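Local coordinates for monalysin (Pseudomonas entomophila, PDB 4MKO), which forms pores in host membranes as an aerolysin-like toxin, contributing to intestinal damage and death in Drosophila, at residues A161-A169 with Q205-G216. Sequence-based numbering, arbitrary orientation. Where two conformers were deposited one is given.
Sequences AFAYSKTQA and QRNVLMENYNPG
Tyr164 lies across the side of helix 201-211 in this contact, its ring CD2 3.5 Å from Gln205 NE2 and its CD1 3.7 Å from Met210 CG. The Gln205 amide stands steeply to the ring, the two planes 76° apart, and the Met210 sulfur sits at the ring edge in a Met-aromatic contact; the phenol OH is held by Asp202, earlier in the same helix. A water lies within hydrogen-bonding distance of both Tyr164 O (2.7 Å) and Gln205 OE1 and can bridge them, though with other acceptors near it need not donate to both at once. Ser165 offers its backbone, with CA against Leu209 CD2. Lys166, its chain extended beyond CG (chi2 -179°), then reaches to the C-terminal end of the helix, where NZ donates to Tyr213 O (2.8 Å) nearly head-on, to Leu209 O (2.9 Å) on an in-plane lone pair, and to Met210 O (2.9 Å) from above the carbonyl plane. Its CD rests on Pro215 CD, and further along Gln168 OE1 touches Pro215 CB (3.5 Å). Strand 165-169, hydrogen-bonded through its backbone to strand 173-191, is thus tied to the helix end and to residues 213-215. Three backbone carbonyls grip the ammonium, whose charge probably complements the negative end of the helix dipole.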
ATOM      1  N   ALA A 161      13.302  12.445   4.756  1.00 12.74           N
ATOM      2  CA  ALA A 161      12.060  12.677   4.013  1.00 11.68           C
ATOM      3  C   ALA A 161      10.900  11.806   4.524  1.00 14.56           C
ATOM      4  O   ALA A 161       9.764  12.274   4.545  1.00 13.36           O
ATOM      5  CB  ALA A 161      12.291  12.417   2.530  1.00 12.59           C
ATOM      6  N   PHE A 162      11.185  10.544   4.943  1.00 10.22           N
ATOM      7  CA  PHE A 162      10.146   9.598   5.347  1.00  9.59           C
ATOM      8  C   PHE A 162      10.218   9.166   6.819  1.00 14.17           C
ATOM      9  O   PHE A 162      11.284   9.230   7.438  1.00 12.70           O
ATOM     10  CB  PHE A 162      10.157   8.378   4.395  1.00  9.88           C
ATOM     11  CG  PHE A 162      10.021   8.758   2.932  1.00  9.87           C
ATOM     12  CD1 PHE A 162       8.767   9.021   2.377  1.00 11.76           C
ATOM     13  CD2 PHE A 162      11.147   8.926   2.133  1.00 10.39           C
ATOM     14  CE1 PHE A 162       8.644   9.400   1.033  1.00 12.48           C
ATOM     15  CE2 PHE A 162      11.024   9.303   0.789  1.00 13.06           C
ATOM     16  CZ  PHE A 162       9.775   9.551   0.252  1.00 11.42           C
ATOM     17  N   ALA A 163       9.073   8.710   7.372  1.00 12.89           N
ATOM     18  CA  ALA A 163       8.967   8.226   8.751  1.00 13.19           C
ATOM     19  C   ALA A 163       9.915   7.015   8.969  1.00 14.71           C
ATOM     20  O   ALA A 163      10.535   6.897  10.026  1.00 13.57           O
ATOM     21  CB  ALA A 163       7.523   7.824   9.053  1.00 14.38           C
ATOM     22  N   TYR A 164      10.039   6.159   7.939  1.00  9.79           N
ATOM     23  CA  TYR A 164      10.887   4.963   7.927  1.00  8.80           C
ATOM     24  C   TYR A 164      11.579   4.889   6.584  1.00 10.49           C
ATOM     25  O   TYR A 164      10.930   4.965   5.536  1.00  9.73           O
ATOM     26  CB  TYR A 164      10.038   3.689   8.141  1.00  9.53           C
ATOM     27  CG  TYR A 164       9.426   3.590   9.521  1.00 12.10           C
ATOM     28  CD1 TYR A 164      10.130   3.022  10.577  1.00 15.20           C
ATOM     29  CD2 TYR A 164       8.140   4.065   9.773  1.00 13.03           C
ATOM     30  CE1 TYR A 164       9.573   2.928  11.850  1.00 17.69           C
ATOM     31  CE2 TYR A 164       7.576   3.986  11.048  1.00 14.10           C
ATOM     32  CZ  TYR A 164       8.299   3.419  12.084  1.00 21.83           C
ATOM     33  OH  TYR A 164       7.770   3.361  13.356  1.00 21.16           O
ATOM     34  N   SER A 165      12.902   4.736   6.606  1.00  7.08           N
ATOM     35  CA  SER A 165      13.660   4.623   5.374  1.00  6.58           C
ATOM     36  C   SER A 165      15.020   3.998   5.651  1.00  7.92           C
ATOM     37  O   SER A 165      15.429   3.857   6.812  1.00  7.80           O
ATOM     38  CB  SER A 165      13.845   6.001   4.721  1.00  9.37           C
ATOM     39  OG  SER A 165      14.632   6.862   5.530  1.00 12.44           O
ATOM     40  N   LYS A 166      15.683   3.577   4.582  1.00  5.74           N
ATOM     41  CA  LYS A 166      17.055   3.050   4.613  1.00  5.36           C
ATOM     42  C   LYS A 166      17.823   3.651   3.460  1.00  8.85           C
ATOM     43  O   LYS A 166      17.288   3.752   2.361  1.00  6.76           O
ATOM     44  CB  LYS A 166      17.085   1.522   4.487  1.00  6.29           C
ATOM     45  CG  LYS A 166      16.392   0.814   5.649  1.00  7.70           C
ATOM     46  CD  LYS A 166      16.438  -0.703   5.555  1.00  6.99           C
ATOM     47  CE  LYS A 166      16.018  -1.314   6.876  1.00  7.38           C
ATOM     48  NZ  LYS A 166      15.998  -2.805   6.840  1.00  7.88           N
ATOM     49  N   THR A 167      19.063   4.077   3.705  1.00  7.26           N
ATOM     50  CA  THR A 167      19.919   4.545   2.607  1.00  6.04           C
ATOM     51  C   THR A 167      20.924   3.449   2.333  1.00 10.24           C
ATOM     52  O   THR A 167      21.344   2.736   3.262  1.00  9.69           O
ATOM     53  CB  THR A 167      20.579   5.904   2.858  1.00 12.67           C
ATOM     54  OG1 THR A 167      21.505   5.812   3.938  1.00 10.66           O
ATOM     55  CG2 THR A 167      19.573   7.032   3.084  1.00 11.75           C
ATOM     56  N   GLN A 168      21.355   3.332   1.070  1.00  7.32           N
ATOM     57  CA  GLN A 168      22.322   2.317   0.684  1.00  7.19           C
ATOM     58  C   GLN A 168      23.333   2.938  -0.253  1.00 11.65           C
ATOM     59  O   GLN A 168      22.953   3.655  -1.184  1.00 10.04           O
ATOM     60  CB  GLN A 168      21.614   1.136   0.005  1.00  9.00           C
ATOM     61  CG  GLN A 168      22.537   0.016  -0.495  1.00 17.24           C
ATOM     62  CD  GLN A 168      23.093  -0.832   0.619  1.00 33.52           C
ATOM     63  OE1 GLN A 168      22.381  -1.241   1.538  1.00 27.02           O
ATOM     64  NE2 GLN A 168      24.390  -1.107   0.565  1.00 28.66           N
ATOM     65  N   ALA A 169      24.618   2.677  -0.016  1.00  9.82           N
ATOM     66  CA  ALA A 169      25.643   3.261  -0.882  1.00 10.31           C
ATOM     67  C   ALA A 169      25.898   2.362  -2.091  1.00 14.36           C
ATOM     68  O   ALA A 169      25.930   1.137  -1.968  1.00 14.20           O
ATOM     69  CB  ALA A 169      26.929   3.472  -0.096  1.00 11.92           C
ATOM     70  N   GLN A 205       5.270  -0.470   7.960  1.00  5.89           N
ATOM     71  CA  GLN A 205       6.608   0.005   7.570  1.00  5.45           C
ATOM     72  C   GLN A 205       7.685  -0.637   8.413  1.00  9.36           C
ATOM     73  O   GLN A 205       8.686  -1.076   7.848  1.00  9.43           O
ATOM     74  CB  GLN A 205       6.728   1.521   7.689  1.00  6.77           C
ATOM     75  CG  GLN A 205       5.907   2.280   6.658  1.00  6.73           C
ATOM     76  CD  GLN A 205       5.952   3.739   7.019  1.00 11.67           C
ATOM     77  OE1 GLN A 205       6.738   4.513   6.460  1.00  8.98           O
ATOM     78  NE2 GLN A 205       5.109   4.130   7.970  1.00  8.98           N
ATOM     79  N   ARG A 206       7.476  -0.715   9.757  1.00  6.31           N
ATOM     80  CA  ARG A 206       8.461  -1.322  10.652  0.51  6.59           C
ATOM     81  C   ARG A 206       8.732  -2.776  10.233  1.00 10.28           C
ATOM     82  O   ARG A 206       9.890  -3.154  10.052  1.00 10.17           O
ATOM     83  CB  ARG A 206       7.991  -1.254  12.119  0.51  7.80           C
ATOM     84  CG  ARG A 206       9.058  -1.652  13.152  0.51 13.88           C
ATOM     85  CD  ARG A 206       8.476  -2.076  14.504  0.51 17.13           C
ATOM     86  NE  ARG A 206       7.389  -1.206  14.961  0.51 19.01           N
ATOM     87  CZ  ARG A 206       6.128  -1.597  15.126  0.51 32.66           C
ATOM     88  NH1 ARG A 206       5.783  -2.861  14.911  0.51 16.40           N
ATOM     89  NH2 ARG A 206       5.205  -0.732  15.522  0.51 26.73           N
ATOM     90  N   ASN A 207       7.676  -3.562  10.034  1.00  7.09           N
ATOM     91  CA  ASN A 207       7.807  -4.973   9.688  1.00  6.85           C
ATOM     92  C   ASN A 207       8.279  -5.251   8.274  1.00 10.17           C
ATOM     93  O   ASN A 207       9.189  -6.064   8.091  1.00  9.12           O
ATOM     94  CB  ASN A 207       6.515  -5.701   9.969  1.00  7.73           C
ATOM     95  CG  ASN A 207       6.331  -5.985  11.441  1.00 20.37           C
ATOM     96  OD1 ASN A 207       6.692  -7.060  11.933  1.00 17.65           O
ATOM     97  ND2 ASN A 207       5.722  -5.059  12.162  1.00 11.43           N
ATOM     98  N   VAL A 208       7.671  -4.602   7.286  1.00  7.28           N
ATOM     99  CA  VAL A 208       8.012  -4.848   5.887  1.00  6.30           C
ATOM    100  C   VAL A 208       9.407  -4.299   5.520  1.00  9.73           C
ATOM    101  O   VAL A 208      10.212  -5.027   4.954  1.00 10.43           O
ATOM    102  CB  VAL A 208       6.892  -4.330   4.929  1.00  8.90           C
ATOM    103  CG1 VAL A 208       7.338  -4.323   3.457  1.00  8.46           C
ATOM    104  CG2 VAL A 208       5.608  -5.126   5.104  1.00  8.90           C
ATOM    105  N   LEU A 209       9.654  -3.023   5.769  1.00  5.82           N
ATOM    106  CA  LEU A 209      10.924  -2.408   5.359  1.00  5.90           C
ATOM    107  C   LEU A 209      12.061  -2.584   6.347  1.00  9.15           C
ATOM    108  O   LEU A 209      13.194  -2.879   5.955  1.00  9.06           O
ATOM    109  CB  LEU A 209      10.704  -0.918   5.080  1.00  5.64           C
ATOM    110  CG  LEU A 209      11.953  -0.098   4.653  1.00  9.87           C
ATOM    111  CD1 LEU A 209      12.502  -0.574   3.293  1.00 10.35           C
ATOM    112  CD2 LEU A 209      11.649   1.396   4.630  1.00 12.95           C
ATOM    113  N   MET A 210      11.790  -2.303   7.614  1.00  6.24           N
ATOM    114  CA  MET A 210      12.864  -2.267   8.608  1.00  6.32           C
ATOM    115  C   MET A 210      13.336  -3.649   9.017  1.00 11.62           C
ATOM    116  O   MET A 210      14.547  -3.883   9.070  1.00 11.42           O
ATOM    117  CB  MET A 210      12.461  -1.411   9.826  1.00  7.91           C
ATOM    118  CG  MET A 210      11.970   0.016   9.467  1.00  9.81           C
ATOM    119  SD  MET A 210      13.056   0.951   8.340  1.00 11.03           S
ATOM    120  CE  MET A 210      14.457   1.328   9.470  1.00  8.61           C
ATOM    121  N   GLU A 211      12.387  -4.565   9.253  1.00  8.32           N
ATOM    122  CA  GLU A 211      12.702  -5.915   9.713  1.00  8.22           C
ATOM    123  C   GLU A 211      12.821  -6.965   8.594  1.00 12.55           C
ATOM    124  O   GLU A 211      13.620  -7.882   8.752  1.00 13.43           O
ATOM    125  CB  GLU A 211      11.708  -6.364  10.798  1.00  9.46           C
ATOM    126  CG  GLU A 211      11.803  -5.473  12.031  1.00 19.81           C
ATOM    127  CD  GLU A 211      10.875  -5.708  13.207  1.00 46.27           C
ATOM    128  OE1 GLU A 211      10.238  -6.784  13.276  1.00 34.24           O
ATOM    129  OE2 GLU A 211      10.812  -4.811  14.081  1.00 42.14           O
ATOM    130  N   ASN A 212      12.065  -6.839   7.485  1.00  9.85           N
ATOM    131  CA  ASN A 212      12.030  -7.851   6.418  1.00 10.80           C
ATOM    132  C   ASN A 212      12.677  -7.517   5.085  1.00 17.45           C
ATOM    133  O   ASN A 212      12.604  -8.333   4.157  1.00 20.74           O
ATOM    134  CB  ASN A 212      10.613  -8.266   6.138  1.00 10.65           C
ATOM    135  CG  ASN A 212      10.173  -9.333   7.070  1.00 29.30           C
ATOM    136  OD1 ASN A 212      10.568 -10.493   6.926  1.00 24.39           O
ATOM    137  ND2 ASN A 212       9.392  -8.942   8.075  1.00 20.89           N
ATOM    138  N   TYR A 213      13.216  -6.342   4.933  1.00 10.40           N
ATOM    139  CA  TYR A 213      13.912  -6.073   3.694  1.00  8.77           C
ATOM    140  C   TYR A 213      15.308  -5.649   4.059  1.00 12.78           C
ATOM    141  O   TYR A 213      15.505  -4.891   5.006  1.00 13.07           O
ATOM    142  CB  TYR A 213      13.207  -5.036   2.802  1.00  7.63           C
ATOM    143  CG  TYR A 213      13.975  -4.788   1.527  1.00  8.78           C
ATOM    144  CD1 TYR A 213      14.114  -5.792   0.565  1.00  9.43           C
ATOM    145  CD2 TYR A 213      14.635  -3.583   1.312  1.00  9.64           C
ATOM    146  CE1 TYR A 213      14.886  -5.594  -0.583  1.00  8.97           C
ATOM    147  CE2 TYR A 213      15.389  -3.367   0.158  1.00 10.48           C
ATOM    148  CZ  TYR A 213      15.525  -4.381  -0.776  1.00 11.93           C
ATOM    149  OH  TYR A 213      16.300  -4.171  -1.888  1.00 14.25           O
ATOM    150  N   ASN A 214      16.267  -6.159   3.307  1.00  9.84           N
ATOM    151  CA  ASN A 214      17.673  -5.892   3.505  1.00  9.34           C
ATOM    152  C   ASN A 214      18.230  -5.303   2.199  1.00 13.95           C
ATOM    153  O   ASN A 214      18.465  -6.066   1.258  1.00 13.22           O
ATOM    154  CB  ASN A 214      18.360  -7.210   3.879  1.00 10.55           C
ATOM    155  CG  ASN A 214      19.794  -7.059   4.292  1.00 28.44           C
ATOM    156  OD1 ASN A 214      20.490  -6.148   3.853  1.00 20.01           O
ATOM    157  ND2 ASN A 214      20.270  -7.972   5.132  1.00 19.82           N
ATOM    158  N   PRO A 215      18.419  -3.961   2.109  1.00 11.78           N
ATOM    159  CA  PRO A 215      18.917  -3.368   0.846  1.00 11.87           C
ATOM    160  C   PRO A 215      20.306  -3.884   0.497  1.00 18.65           C
ATOM    161  O   PRO A 215      20.652  -3.986  -0.687  1.00 17.31           O
ATOM    162  CB  PRO A 215      18.958  -1.855   1.134  1.00 13.80           C
ATOM    163  CG  PRO A 215      18.099  -1.647   2.316  1.00 18.04           C
ATOM    164  CD  PRO A 215      18.162  -2.920   3.123  1.00 14.49           C
ATOM    165  N   GLY A 216      21.063  -4.240   1.540  1.00 15.43           N
ATOM    166  CA  GLY A 216      22.419  -4.747   1.407  1.00 16.05           C
ATOM    167  C   GLY A 216      22.553  -5.930   0.476  1.00 20.50           C
ATOM    168  O   GLY A 216      23.478  -5.981  -0.322  1.00 22.15           O
TER
HETATM  169  O   HOH W   1       8.781   3.608   4.577  1.00  9.85           O